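Long-range contacts in sphingomyelinase-c (Listeria ivanovii, PDB 1ZWX), which is a single-chain member of the endonuclease/exonuclease/phosphatase family with a DNase I-like fold, in which two mixed beta sheets are accompanied by helices: residues V18-R23 with S59-L64; G30-A35 with A55-A60; G142-I147 with K186-F191; I190-D195 with F251-H256. One frame throughout, in Å; residues are numbered along the deposited sequence.

All four contacts are largely buried but lie on opposite sides of the chain's centre: contacts 1 and 2 at helices beside the sheet of strand 12-20, contacts 3 and 4 within the other sheet. The first pair, centres about 2 Å apart, shares S59 and A60 of helix 58-67, packed against strand 12-20 in contact 1 and helix 31-39 in contact 2. The second pair shares strand 189-193, paired parallel with 143-151 and antiparallel with 248-252. Helix packing rests on methyls, a thioether and a water, with an R23-D57 salt bridge between them. The sheet contacts are sewn by backbone hydrogen bonds, with a histidine-glutamate bond across the strands in contact 3 and within the turn in contact 4.

Contact 1 (V18-R23 with S59-L64); sequences VYLFSR and SASHRL
Strand 18-20 and helix 59-64 run at 140° to each other, their axes approaching to 9.6 Å, with L20 and A60 nearest along the backbones. L20 carries the apolar part: CG stands anti to the carbonyl carbon (chi1 -59°), and its CD1 reaches the helix between two residues one turn apart. This methyl lies 4.2 Å from A60 CB and, where the two leucine side chains cross obliquely, 4.0 Å from L64 CD2. The same L64 methyl meets V18 CG2 tip to tip at 4.1 Å, so one leucine branch serves two strand residues. R23, beyond the strand, bends at chi3 (-43°) and brings its guanidinium to the first turn of the helix. There NH2 donates to a water lying at the edge of the guanidinium plane, 2.7 Å away. That water also accepts from S59 N at 3.2 Å, linking the arginine to an N-H of the helix start. R23 NH2 is also 3.1 Å from S59 OG, at a poor angle for a bond; its stronger partner is D57, salt-bridged to NE. Such a helix, running back nearer antiparallel than crosswise beside a strand end, belongs to the layered alpha/beta DNase I-like fold.

Contact 2 (G30-A35 with A55-A60); sequences GQMHRA and AFDTSA
M32 lays its sulfur against the first turn of helix 58-67, SD standing 3.5 Å from A60 N and 3.8 Å from S59 CB. Three successive torsions of the same sign and size (chi1 -62°) curl the thioether round, so that although the CB does not aim at the other helix, SD does reach it, with CE 4.0 Å from S59 O. The A60 methyl itself meets Q31 CB at 3.8 Å, and A35 CB, one turn further along helix 31-39, rests 3.4 Å from A60 O. With just a methyl on A60, and on A35, the backbones can come close: M32 CA and A60 CA are 4.8 Å apart. In the next shell, D57 is the N-cap of helix 58-67: its OD1 accepts from A60 N at 2.9 Å and 163°, through the lone pair turned away from OD2. The same oxygen is the salt-bridge partner of R23, so the cap is itself held from the loop after strand 12-20. Q31, bent at chi2, has its NE2 bonded to the carbonyls of F21 and Y26. Farther along, R63 NH1 binds M32 O and N67 ND2 binds A35 O, tying the two helices by further bonds. Helix 31-39 connects the parallel neighbours 12-20 and 49-55, and the helix following 49-55 packs beside it.

Contact 3 (G142-I147 with K186-F191); sequences GKPYHI and KDEIIF
Two donors grip H146 O: F191 N, by a hydrogen bond of 2.8 Å, nearly straight at 165°, and I190 CA, by a weaker CA-H...O contact at 3.5 Å. These bonds join the two parallel strands of a beta-alpha-beta unit, 143-151 and 189-193, with helix 161-182 between them in the chain. H146 N returns a longer bond to I189 O at 3.1 Å. The H146 side chain, CG anti to the carbonyl carbon, lies on the sheet face shared with I190, and its NE2 donates to E188 OE2 at 2.7 Å. The carboxylate uses its lone pair turned away from OE1, and its plane lies 16° from that of the ring, almost coplanar. ND1 is paired with Y135 OH, so both ring nitrogens are held and the rotation of the ring is fixed. E188, extended beyond CG, crosses P144 at about a right angle, with P144 CG 3.4 Å from E188 CD. On the other face, where I147 reaches V49 and I51 of the second sheet, Y145 and F191 lie side by side, while Y145 CD1 touches I189 CG2 at 3.5 Å and, edge to edge, lies 4.1 Å from F191 CE1.

Contact 4 (I190-D195 with F251-H256); sequences IFIGGD and FVENGH
Strand 248-252, outermost in its sheet, is paired antiparallel with strand 189-193. I192 and F251 form the hydrogen-bonded pair: I192 N gives to F251 O at 3.0 Å and F251 N to I192 O at 2.8 Å, both donors standing above the carbonyl planes. F191 and V252 are the next, non-hydrogen-bonded pair, side by side with F191 CE2 3.8 Å from V252 CG2. Beyond them E253 N points almost dead straight (176°) at I190 O, 2.9 Å away and in the carbonyl plane. A water continues the pairing, accepting from I190 N and donating to E253 O.

From E253 the chain makes a type I turn to H256. E253 leaves with CG anti to its backbone N and bends at chi2 (-98°), which folds OE1 back over the turn. OE1 there accepts two bonds, from G255 N at 2.9 Å and H256 ND1 at 2.8 Å, both from above the carboxylate plane, while OE2 is held by Q176. With H256 NE2 bonded to I184 O, both ring nitrogens have acceptors, consistent with a buried imidazolium beside the glutamate. I190 CD1 sits squarely over this ring, 3.4 Å from the H256 centroid and 2° off the normal, a CH-pi contact.

At the other end the chain turns a corner at G194, whose backbone angles suit glycine, and D195 bonds N17. This G-D pair opens the Gly-Asp-x-Asn sequence characteristic of the DNase I-like family.

Contact 1 (V18-R23 with S59-L64)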
# COMPACT_ATOMS: atom_id res chain seq x y z
N VAL A 18 4.32 -5.33 -0.53
CA VAL A 18 5.15 -6.48 -0.17
C VAL A 18 5.44 -7.44 -1.35
O VAL A 18 6.14 -8.44 -1.17
CB VAL A 18 4.52 -7.28 1.01
CG1 VAL A 18 4.51 -6.41 2.30
CG2 VAL A 18 3.13 -7.73 0.68
N TYR A 19 4.92 -7.13 -2.53
CA TYR A 19 5.28 -7.91 -3.72
C TYR A 19 5.14 -9.43 -3.50
O TYR A 19 6.14 -10.16 -3.58
CB TYR A 19 6.72 -7.58 -4.09
CG TYR A 19 7.24 -8.21 -5.37
CD1 TYR A 19 6.46 -8.21 -6.52
CD2 TYR A 19 8.52 -8.73 -5.44
CE1 TYR A 19 6.93 -8.76 -7.72
CE2 TYR A 19 9.01 -9.26 -6.64
CZ TYR A 19 8.21 -9.27 -7.77
OH TYR A 19 8.67 -9.82 -8.98
N LEU A 20 3.91 -9.88 -3.24
CA LEU A 20 3.56 -11.31 -3.13
C LEU A 20 2.69 -11.72 -4.30
O LEU A 20 1.46 -11.89 -4.21
CB LEU A 20 2.92 -11.66 -1.78
CG LEU A 20 3.78 -11.36 -0.52
CD1 LEU A 20 2.94 -11.58 0.75
CD2 LEU A 20 5.18 -12.08 -0.39
N PHE A 21 3.34 -11.86 -5.45
CA PHE A 21 2.65 -12.29 -6.66
C PHE A 21 2.17 -13.73 -6.58
O PHE A 21 2.71 -14.53 -5.81
CB PHE A 21 3.57 -12.10 -7.86
CG PHE A 21 3.55 -10.70 -8.43
CD1 PHE A 21 3.14 -9.59 -7.66
CD2 PHE A 21 3.96 -10.48 -9.76
CE1 PHE A 21 3.13 -8.28 -8.21
CE2 PHE A 21 3.94 -9.19 -10.32
CZ PHE A 21 3.54 -8.08 -9.53
N SER A 22 1.15 -14.04 -7.37
CA SER A 22 0.63 -15.41 -7.50
C SER A 22 1.75 -16.44 -7.70
O SER A 22 2.53 -16.30 -8.62
CB SER A 22 -0.31 -15.48 -8.70
OG SER A 22 -0.46 -16.81 -9.15
N ARG A 23 1.81 -17.47 -6.86
CA ARG A 23 2.85 -18.51 -6.98
C ARG A 23 2.50 -19.46 -8.15
O ARG A 23 3.36 -20.20 -8.64
CB ARG A 23 3.00 -19.31 -5.68
CG ARG A 23 3.76 -18.56 -4.53
CD ARG A 23 3.69 -19.35 -3.20
NE ARG A 23 2.36 -19.87 -2.96
CZ ARG A 23 2.06 -21.14 -2.68
NH1 ARG A 23 3.02 -22.06 -2.52
NH2 ARG A 23 0.80 -21.47 -2.55
N SER A 59 -1.90 -18.15 -0.52
CA SER A 59 -1.18 -18.76 0.61
C SER A 59 -0.20 -17.85 1.32
O SER A 59 -0.19 -17.80 2.55
CB SER A 59 -0.45 -20.05 0.19
OG SER A 59 -1.39 -20.96 -0.35
N ALA A 60 0.64 -17.13 0.56
CA ALA A 60 1.65 -16.27 1.16
C ALA A 60 0.98 -15.10 1.89
O ALA A 60 1.46 -14.67 2.94
CB ALA A 60 2.62 -15.76 0.11
N SER A 61 -0.12 -14.61 1.34
CA SER A 61 -0.82 -13.45 1.92
C SER A 61 -1.52 -13.91 3.20
O SER A 61 -1.41 -13.25 4.23
CB SER A 61 -1.84 -12.89 0.94
OG SER A 61 -1.13 -12.38 -0.19
N HIS A 62 -2.18 -15.07 3.14
CA HIS A 62 -2.74 -15.68 4.36
C HIS A 62 -1.67 -15.88 5.42
O HIS A 62 -1.86 -15.51 6.59
CB HIS A 62 -3.49 -16.97 4.05
CG HIS A 62 -3.98 -17.70 5.27
ND1 HIS A 62 -3.30 -18.76 5.82
CD2 HIS A 62 -5.07 -17.50 6.05
CE1 HIS A 62 -3.96 -19.20 6.88
NE2 HIS A 62 -5.04 -18.46 7.04
N ARG A 63 -0.52 -16.42 5.03
CA ARG A 63 0.57 -16.55 5.98
C ARG A 63 1.01 -15.23 6.60
O ARG A 63 1.19 -15.14 7.85
CB ARG A 63 1.78 -17.28 5.37
CG ARG A 63 2.91 -17.40 6.38
CD ARG A 63 4.11 -18.09 5.83
NE ARG A 63 3.90 -19.53 5.81
CZ ARG A 63 4.86 -20.42 5.55
NH1 ARG A 63 6.09 -20.01 5.27
NH2 ARG A 63 4.56 -21.71 5.54
N LEU A 64 1.23 -14.21 5.78
CA LEU A 64 1.70 -12.92 6.29
C LEU A 64 0.68 -12.34 7.28
O LEU A 64 1.05 -11.91 8.37
CB LEU A 64 1.94 -11.94 5.14
CG LEU A 64 2.25 -10.50 5.54
CD1 LEU A 64 3.47 -10.38 6.45
CD2 LEU A 64 2.44 -9.69 4.27
O HOH W 1 -1.11 -19.62 -3.22

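Contact 2 (G30-A35 with A55-A60)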
# COMPACT_ATOMS: atom_id res chain seq x y z
N GLY A 30 10.18 -16.39 -3.68
CA GLY A 30 10.35 -16.39 -2.23
C GLY A 30 9.14 -15.93 -1.44
O GLY A 30 9.30 -15.54 -0.28
N GLN A 31 7.94 -16.00 -2.04
CA GLN A 31 6.71 -15.46 -1.43
C GLN A 31 6.42 -16.03 -0.04
O GLN A 31 6.17 -15.28 0.92
CB GLN A 31 5.48 -15.67 -2.37
CG GLN A 31 5.58 -14.85 -3.70
CD GLN A 31 6.10 -15.66 -4.87
OE1 GLN A 31 7.16 -16.29 -4.77
NE2 GLN A 31 5.39 -15.61 -6.03
N MET A 32 6.42 -17.35 0.09
CA MET A 32 6.14 -17.97 1.39
C MET A 32 7.16 -17.60 2.48
O MET A 32 6.80 -17.38 3.64
CB MET A 32 6.03 -19.49 1.27
CG MET A 32 4.90 -19.94 0.37
SD MET A 32 3.24 -19.49 0.91
CE MET A 32 3.00 -20.27 2.50
N HIS A 33 8.43 -17.54 2.10
CA HIS A 33 9.47 -17.27 3.05
C HIS A 33 9.46 -15.77 3.45
O HIS A 33 9.69 -15.41 4.62
CB HIS A 33 10.82 -17.65 2.48
CG HIS A 33 11.96 -17.44 3.42
ND1 HIS A 33 11.97 -17.93 4.71
CD2 HIS A 33 13.13 -16.79 3.26
CE1 HIS A 33 13.10 -17.59 5.31
NE2 HIS A 33 13.83 -16.90 4.44
N ARG A 34 9.16 -14.92 2.48
CA ARG A 34 9.15 -13.48 2.73
C ARG A 34 7.96 -13.12 3.59
O ARG A 34 8.04 -12.14 4.33
CB ARG A 34 9.21 -12.68 1.44
CG ARG A 34 10.60 -12.65 0.79
CD ARG A 34 10.69 -11.67 -0.39
NE ARG A 34 9.92 -12.14 -1.53
CZ ARG A 34 8.82 -11.55 -2.03
NH1 ARG A 34 8.36 -10.41 -1.50
NH2 ARG A 34 8.19 -12.09 -3.06
N ALA A 35 6.87 -13.90 3.52
CA ALA A 35 5.74 -13.73 4.42
C ALA A 35 6.17 -13.89 5.90
O ALA A 35 5.57 -13.27 6.79
CB ALA A 35 4.61 -14.71 4.09
N ALA A 55 -0.43 -8.07 -1.80
CA ALA A 55 -0.68 -9.34 -1.08
C ALA A 55 -1.64 -10.14 -1.94
O ALA A 55 -2.82 -10.28 -1.61
CB ALA A 55 -1.27 -9.05 0.32
N PHE A 56 -1.14 -10.65 -3.07
CA PHE A 56 -2.00 -11.28 -4.07
C PHE A 56 -2.09 -12.80 -3.88
O PHE A 56 -3.18 -13.40 -3.94
CB PHE A 56 -1.50 -11.03 -5.50
CG PHE A 56 -1.65 -9.62 -6.01
CD1 PHE A 56 -0.54 -8.92 -6.47
CD2 PHE A 56 -2.90 -9.00 -6.04
CE1 PHE A 56 -0.67 -7.64 -6.97
CE2 PHE A 56 -3.03 -7.69 -6.54
CZ PHE A 56 -1.92 -7.03 -6.99
N ASP A 57 -0.93 -13.44 -3.69
CA ASP A 57 -0.90 -14.91 -3.62
C ASP A 57 -1.72 -15.36 -2.45
O ASP A 57 -1.49 -14.91 -1.33
CB ASP A 57 0.52 -15.40 -3.41
CG ASP A 57 0.60 -16.92 -3.38
OD1 ASP A 57 0.97 -17.50 -2.34
OD2 ASP A 57 0.26 -17.52 -4.43
N THR A 58 -2.65 -16.28 -2.67
CA THR A 58 -3.56 -16.70 -1.62
C THR A 58 -2.82 -17.20 -0.35
O THR A 58 -3.08 -16.71 0.75
CB THR A 58 -4.56 -17.75 -2.15
OG1 THR A 58 -5.38 -17.13 -3.14
CG2 THR A 58 -5.43 -18.26 -1.05
N SER A 59 -1.90 -18.15 -0.52
CA SER A 59 -1.18 -18.76 0.61
C SER A 59 -0.20 -17.85 1.32
O SER A 59 -0.19 -17.80 2.55
CB SER A 59 -0.45 -20.05 0.19
OG SER A 59 -1.39 -20.96 -0.35
N ALA A 60 0.64 -17.13 0.56
CA ALA A 60 1.65 -16.27 1.16
C ALA A 60 0.98 -15.10 1.89
O ALA A 60 1.46 -14.67 2.94
CB ALA A 60 2.62 -15.76 0.11

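Contact 3 (G142-I147 with K186-F191)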
# COMPACT_ATOMS: atom_id res chain seq x y z
N GLY A 142 -10.32 6.07 22.81
CA GLY A 142 -11.47 6.97 22.81
C GLY A 142 -11.52 7.90 21.60
O GLY A 142 -12.43 8.75 21.48
N LYS A 143 -10.54 7.72 20.71
CA LYS A 143 -10.34 8.65 19.59
C LYS A 143 -10.41 7.92 18.24
O LYS A 143 -9.75 6.89 18.06
CB LYS A 143 -8.98 9.32 19.75
CG LYS A 143 -8.91 10.22 21.00
CD LYS A 143 -7.50 10.71 21.27
CE LYS A 143 -6.56 9.56 21.57
NZ LYS A 143 -5.12 9.95 21.63
N PRO A 144 -11.19 8.46 17.29
CA PRO A 144 -11.32 7.83 15.98
C PRO A 144 -10.22 8.21 14.98
O PRO A 144 -9.69 9.37 14.98
CB PRO A 144 -12.68 8.31 15.50
CG PRO A 144 -12.88 9.69 16.21
CD PRO A 144 -11.98 9.72 17.41
N TYR A 145 -9.86 7.24 14.14
CA TYR A 145 -8.87 7.45 13.08
C TYR A 145 -9.39 6.72 11.86
O TYR A 145 -9.94 5.62 11.98
CB TYR A 145 -7.47 6.95 13.46
CG TYR A 145 -6.84 7.67 14.62
CD1 TYR A 145 -5.91 8.67 14.44
CD2 TYR A 145 -7.18 7.32 15.94
CE1 TYR A 145 -5.32 9.34 15.55
CE2 TYR A 145 -6.62 7.97 17.03
CZ TYR A 145 -5.70 8.96 16.85
OH TYR A 145 -5.16 9.57 17.96
N HIS A 146 -9.32 7.39 10.71
CA HIS A 146 -9.87 6.85 9.45
C HIS A 146 -8.68 6.60 8.52
O HIS A 146 -7.79 7.45 8.37
CB HIS A 146 -10.89 7.82 8.81
CG HIS A 146 -12.02 8.20 9.73
ND1 HIS A 146 -13.26 7.61 9.65
CD2 HIS A 146 -12.08 9.08 10.76
CE1 HIS A 146 -14.05 8.13 10.59
NE2 HIS A 146 -13.36 9.04 11.26
N ILE A 147 -8.63 5.39 7.94
CA ILE A 147 -7.47 5.01 7.12
C ILE A 147 -7.99 4.38 5.85
O ILE A 147 -8.84 3.48 5.89
CB ILE A 147 -6.51 3.99 7.81
CG1 ILE A 147 -5.88 4.59 9.07
CG2 ILE A 147 -5.39 3.55 6.85
CD1 ILE A 147 -6.70 4.22 10.36
N LYS A 186 -15.37 16.74 10.32
CA LYS A 186 -14.14 17.43 9.97
C LYS A 186 -13.12 17.43 11.09
O LYS A 186 -11.94 17.62 10.84
CB LYS A 186 -14.44 18.87 9.50
CG LYS A 186 -15.49 18.91 8.39
CD LYS A 186 -15.03 18.11 7.17
CE LYS A 186 -15.73 18.55 5.90
NZ LYS A 186 -14.94 18.14 4.71
N ASP A 187 -13.58 17.26 12.33
CA ASP A 187 -12.65 17.22 13.44
C ASP A 187 -12.03 15.82 13.61
O ASP A 187 -11.27 15.60 14.53
CB ASP A 187 -13.27 17.71 14.77
CG ASP A 187 -14.54 16.97 15.14
OD1 ASP A 187 -14.79 15.85 14.63
OD2 ASP A 187 -15.30 17.48 15.99
N GLU A 188 -12.31 14.91 12.67
CA GLU A 188 -11.64 13.60 12.66
C GLU A 188 -10.63 13.44 11.50
O GLU A 188 -10.88 13.95 10.40
CB GLU A 188 -12.71 12.51 12.62
CG GLU A 188 -13.55 12.51 13.88
CD GLU A 188 -14.67 11.49 13.88
OE1 GLU A 188 -15.55 11.67 14.73
OE2 GLU A 188 -14.71 10.51 13.09
N ILE A 189 -9.53 12.75 11.75
CA ILE A 189 -8.44 12.65 10.78
C ILE A 189 -8.67 11.49 9.79
O ILE A 189 -9.16 10.43 10.16
CB ILE A 189 -7.08 12.54 11.47
CG1 ILE A 189 -5.92 12.69 10.46
CG2 ILE A 189 -7.00 11.22 12.32
CD1 ILE A 189 -4.54 13.07 11.04
N ILE A 190 -8.31 11.74 8.51
CA ILE A 190 -8.36 10.73 7.45
C ILE A 190 -6.95 10.63 6.84
O ILE A 190 -6.33 11.65 6.46
CB ILE A 190 -9.37 11.06 6.35
CG1 ILE A 190 -10.74 11.37 6.93
CG2 ILE A 190 -9.44 9.92 5.28
CD1 ILE A 190 -11.76 11.82 5.90
N PHE A 191 -6.46 9.39 6.78
CA PHE A 191 -5.20 9.08 6.12
C PHE A 191 -5.51 8.30 4.84
O PHE A 191 -6.49 7.54 4.76
CB PHE A 191 -4.31 8.21 6.99
CG PHE A 191 -3.92 8.82 8.31
CD1 PHE A 191 -4.66 8.55 9.46
CD2 PHE A 191 -2.76 9.59 8.41
CE1 PHE A 191 -4.26 9.08 10.70
CE2 PHE A 191 -2.36 10.13 9.65
CZ PHE A 191 -3.11 9.84 10.80

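Contact 4 (I190-D195 with F251-H256)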
# COMPACT_ATOMS: atom_id res chain seq x y z
N ILE A 190 -8.31 11.74 8.51
CA ILE A 190 -8.36 10.73 7.45
C ILE A 190 -6.95 10.63 6.84
O ILE A 190 -6.33 11.65 6.46
CB ILE A 190 -9.37 11.06 6.35
CG1 ILE A 190 -10.74 11.37 6.93
CG2 ILE A 190 -9.44 9.92 5.28
CD1 ILE A 190 -11.76 11.82 5.90
N PHE A 191 -6.46 9.39 6.78
CA PHE A 191 -5.20 9.08 6.12
C PHE A 191 -5.51 8.30 4.84
O PHE A 191 -6.49 7.54 4.76
CB PHE A 191 -4.31 8.21 6.99
CG PHE A 191 -3.92 8.82 8.31
CD1 PHE A 191 -4.66 8.55 9.46
CD2 PHE A 191 -2.76 9.59 8.41
CE1 PHE A 191 -4.26 9.08 10.70
CE2 PHE A 191 -2.36 10.13 9.65
CZ PHE A 191 -3.11 9.84 10.80
N ILE A 192 -4.68 8.53 3.82
CA ILE A 192 -4.82 7.83 2.54
C ILE A 192 -3.41 7.39 2.21
O ILE A 192 -2.51 8.20 2.07
CB ILE A 192 -5.39 8.73 1.38
CG1 ILE A 192 -6.77 9.32 1.72
CG2 ILE A 192 -5.52 7.89 0.05
CD1 ILE A 192 -7.17 10.49 0.73
N GLY A 193 -3.19 6.08 2.13
CA GLY A 193 -1.83 5.58 1.91
C GLY A 193 -1.76 4.35 1.02
O GLY A 193 -2.75 3.67 0.79
N GLY A 194 -0.56 4.08 0.54
CA GLY A 194 -0.29 2.91 -0.30
C GLY A 194 0.55 3.30 -1.50
O GLY A 194 1.18 4.35 -1.52
N ASP A 195 0.54 2.41 -2.50
CA ASP A 195 1.32 2.61 -3.72
C ASP A 195 0.39 3.34 -4.69
O ASP A 195 -0.55 2.75 -5.28
CB ASP A 195 1.76 1.24 -4.27
CG ASP A 195 2.50 1.34 -5.61
OD1 ASP A 195 2.68 2.44 -6.16
OD2 ASP A 195 2.97 0.28 -6.06
N PHE A 251 -0.63 9.95 3.16
CA PHE A 251 -1.05 11.36 3.22
C PHE A 251 -2.10 11.58 4.28
O PHE A 251 -2.81 10.67 4.66
CB PHE A 251 -1.75 11.75 1.91
CG PHE A 251 -0.84 11.77 0.69
CD1 PHE A 251 -1.11 10.91 -0.39
CD2 PHE A 251 0.25 12.65 0.60
CE1 PHE A 251 -0.28 10.93 -1.57
CE2 PHE A 251 1.09 12.68 -0.55
CZ PHE A 251 0.81 11.80 -1.65
N VAL A 252 -2.25 12.84 4.69
CA VAL A 252 -3.36 13.28 5.50
C VAL A 252 -4.31 14.06 4.61
O VAL A 252 -3.86 14.93 3.83
CB VAL A 252 -2.86 14.17 6.66
CG1 VAL A 252 -4.06 14.79 7.38
CG2 VAL A 252 -1.99 13.36 7.63
N GLU A 253 -5.59 13.77 4.68
CA GLU A 253 -6.57 14.47 3.88
C GLU A 253 -6.81 15.91 4.40
O GLU A 253 -6.93 16.11 5.61
CB GLU A 253 -7.87 13.69 3.80
CG GLU A 253 -8.70 13.92 2.48
CD GLU A 253 -9.83 14.94 2.64
OE1 GLU A 253 -10.06 15.44 3.77
OE2 GLU A 253 -10.52 15.22 1.65
N ASN A 254 -6.92 16.88 3.47
CA ASN A 254 -6.88 18.30 3.85
C ASN A 254 -8.17 18.87 4.42
O ASN A 254 -8.14 19.88 5.11
CB ASN A 254 -6.37 19.21 2.70
CG ASN A 254 -4.85 19.17 2.54
OD1 ASN A 254 -4.10 18.82 3.45
ND2 ASN A 254 -4.38 19.53 1.34
N GLY A 255 -9.30 18.27 4.11
CA GLY A 255 -10.56 18.82 4.61
C GLY A 255 -10.90 18.38 6.04
O GLY A 255 -11.92 18.79 6.60
N HIS A 256 -10.05 17.55 6.63
CA HIS A 256 -10.33 16.96 7.94
C HIS A 256 -9.18 17.23 8.88
O HIS A 256 -8.25 17.96 8.53
CB HIS A 256 -10.60 15.46 7.77
CG HIS A 256 -11.88 15.19 7.07
ND1 HIS A 256 -12.04 15.42 5.72
CD2 HIS A 256 -13.07 14.74 7.52
CE1 HIS A 256 -13.27 15.10 5.37
NE2 HIS A 256 -13.92 14.68 6.44
O HOH W 2 -7.55 14.59 7.88